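Long-range contact in EmGH1 (Erythrobacter marinus, PDB 5Z87), which probably hydrolyses beta-glucosidic bonds as a family 3 glycoside hydrolase, possibly acting on related pentosides as well: residues A140-Q145 and V447-Y452. Residues are numbered along the deposited sequence; the frame is centred on the assembly and turned at random.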
loop_
_atom_site.group_PDB
_atom_site.type_symbol
_atom_site.label_atom_id
_atom_site.label_comp_id
_atom_site.label_asym_id
_atom_site.label_seq_id
_atom_site.Cartn_x
_atom_site.Cartn_y
_atom_site.Cartn_z
ATOM N N ALA A 140 25.854 -4.614 28.647
ATOM C CA ALA A 140 26.534 -4.227 27.411
ATOM C C ALA A 140 26.199 -2.785 27.017
ATOM O O ALA A 140 25.149 -2.249 27.384
ATOM C CB ALA A 140 26.165 -5.175 26.270
ATOM N N THR A 141 27.115 -2.160 26.265
ATOM C CA THR A 141 26.954 -0.783 25.800
ATOM C C THR A 141 25.784 -0.663 24.822
ATOM O O THR A 141 25.745 -1.351 23.798
ATOM C CB THR A 141 28.232 -0.298 25.127
ATOM O OG1 THR A 141 29.365 -0.751 25.871
ATOM C CG2 THR A 141 28.251 1.231 25.038
ATOM N N GLN A 142 24.852 0.243 25.124
ATOM C CA GLN A 142 23.651 0.464 24.317
ATOM C C GLN A 142 23.830 1.723 23.476
ATOM O O GLN A 142 23.648 2.842 23.964
ATOM C CB GLN A 142 22.425 0.573 25.213
ATOM C CG GLN A 142 22.089 -0.735 25.879
ATOM C CD GLN A 142 22.116 -1.888 24.891
ATOM O OE1 GLN A 142 21.211 -2.027 24.070
ATOM N NE2 GLN A 142 23.153 -2.725 24.969
ATOM N N PHE A 143 24.177 1.539 22.210
ATOM C CA PHE A 143 24.335 2.653 21.290
ATOM C C PHE A 143 22.967 3.206 20.871
ATOM O O PHE A 143 21.913 2.660 21.226
ATOM C CB PHE A 143 25.180 2.177 20.118
ATOM C CG PHE A 143 26.564 1.770 20.518
ATOM C CD1 PHE A 143 27.566 2.724 20.662
ATOM C CD2 PHE A 143 26.867 0.438 20.778
ATOM C CE1 PHE A 143 28.856 2.355 21.045
ATOM C CE2 PHE A 143 28.155 0.057 21.155
ATOM C CZ PHE A 143 29.149 1.012 21.289
ATOM N N PRO A 144 22.927 4.339 20.155
ATOM C CA PRO A 144 21.629 4.817 19.661
ATOM C C PRO A 144 21.003 3.763 18.755
ATOM O O PRO A 144 21.698 2.987 18.096
ATOM C CB PRO A 144 21.979 6.094 18.889
ATOM C CG PRO A 144 23.293 6.539 19.445
ATOM C CD PRO A 144 24.014 5.270 19.799
ATOM N N GLN A 145 19.677 3.726 18.747
ATOM C CA GLN A 145 18.946 2.788 17.910
ATOM C C GLN A 145 19.352 2.948 16.442
ATOM O O GLN A 145 19.937 3.955 16.034
ATOM C CB GLN A 145 17.442 2.989 18.109
ATOM C CG GLN A 145 16.533 2.002 17.381
ATOM C CD GLN A 145 16.834 0.546 17.725
ATOM O OE1 GLN A 145 17.878 -0.001 17.349
ATOM N NE2 GLN A 145 15.904 -0.094 18.415
ATOM N N VAL A 447 14.840 6.423 30.728
ATOM C CA VAL A 447 15.770 6.125 29.642
ATOM C C VAL A 447 15.016 5.366 28.555
ATOM O O VAL A 447 14.207 4.479 28.847
ATOM C CB VAL A 447 16.970 5.310 30.164
ATOM C CG1 VAL A 447 17.940 4.998 29.043
ATOM C CG2 VAL A 447 17.687 6.060 31.283
ATOM N N HIS A 448 15.259 5.705 27.291
ATOM C CA HIS A 448 14.626 4.980 26.196
ATOM C C HIS A 448 15.677 4.560 25.189
ATOM O O HIS A 448 16.345 5.403 24.578
ATOM C CB HIS A 448 13.517 5.806 25.563
ATOM C CG HIS A 448 12.340 5.943 26.468
ATOM N ND1 HIS A 448 11.383 4.958 26.588
ATOM C CD2 HIS A 448 12.018 6.894 27.378
ATOM C CE1 HIS A 448 10.488 5.326 27.491
ATOM N NE2 HIS A 448 10.850 6.496 27.983
ATOM N N LEU A 449 15.840 3.247 25.052
ATOM C CA LEU A 449 16.871 2.680 24.206
ATOM C C LEU A 449 16.318 1.958 22.986
ATOM O O LEU A 449 17.063 1.741 22.026
ATOM C CB LEU A 449 17.736 1.713 25.024
ATOM C CG LEU A 449 18.419 2.345 26.232
ATOM C CD1 LEU A 449 19.000 1.246 27.110
ATOM C CD2 LEU A 449 19.492 3.338 25.796
ATOM N N GLY A 450 15.041 1.600 22.988
ATOM C CA GLY A 450 14.428 0.980 21.833
ATOM C C GLY A 450 14.369 -0.527 21.955
ATOM O O GLY A 450 14.901 -1.138 22.890
ATOM N N GLY A 451 13.696 -1.129 20.973
ATOM C CA GLY A 451 13.627 -2.574 20.911
ATOM C C GLY A 451 15.007 -3.202 20.864
ATOM O O GLY A 451 16.004 -2.572 20.498
ATOM N N TYR A 452 15.064 -4.458 21.289
ATOM C CA TYR A 452 16.302 -5.230 21.228
ATOM C C TYR A 452 17.383 -4.620 22.128
ATOM O O TYR A 452 18.546 -4.505 21.748
ATOM C CB TYR A 452 16.755 -5.386 19.768
ATOM C CG TYR A 452 15.906 -6.443 19.090
ATOM C CD1 TYR A 452 14.702 -6.120 18.466
ATOM C CD2 TYR A 452 16.273 -7.777 19.145
ATOM C CE1 TYR A 452 13.915 -7.107 17.894
ATOM C CE2 TYR A 452 15.505 -8.759 18.576
ATOM C CZ TYR A 452 14.329 -8.429 17.958
ATOM O OH TYR A 452 13.580 -9.445 17.429
HETATM O O HOH W 1 19.194 3.412 21.937
#
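At the seam between the TIM-barrel-like N-terminal domain and the C-terminal domain of a family 3 glycoside hydrolase, two largely buried loops meet through Gln145 and Gln142 on one side and the run Leu449 to Tyr452 on the other. Gln145, at the N-cap position of helix 146-150, makes the direct polar link. Its CG stands anti to the backbone N (chi1 -175°), the chain bends at chi2, and the amide nitrogen lies beside Gly450 and Gly451. NE2 donates to Gly451 O at 3.2 Å; the bond is bent, 142° at the hydrogen, with the donor tilted 23° from the carbonyl plane. Glu194 OE1 accepts from both Gln145 NE2 and Gly451 N, one carboxylate oxygen serving both loops. Gly450 CA passes 3.9 Å from Gln145 NE2, with backbone angles that call for glycine. A second bridge is made by a water, which donates to Phe143 O at 2.9 Å and to Leu449 O at 2.7 Å, joining two acceptors that cannot bond each other directly. The apolar part is small: Leu449 lies across Gln142 at about a right angle, CD1 3.9 Å from Gln142 CG and CD2 against CB. The amide of Gln142 turns back to its own loop, NE2 giving a nearly straight bond to Ala140 O, 3.2 Å long, from above the carbonyl plane, and another to Leu135 O; OE1 is buried with no partner in the model. At Tyr452 the chain reaches the pocket: its hydroxyl is hydrogen-bonded to Glu541, and its side chain lies about 3 Å from a DTT molecule, probably from the crystallisation liquor. As in other two-domain family 3 enzymes, a C-terminal-domain loop packs against the barrel domain and, here through Tyr452, contributes to the pocket between them.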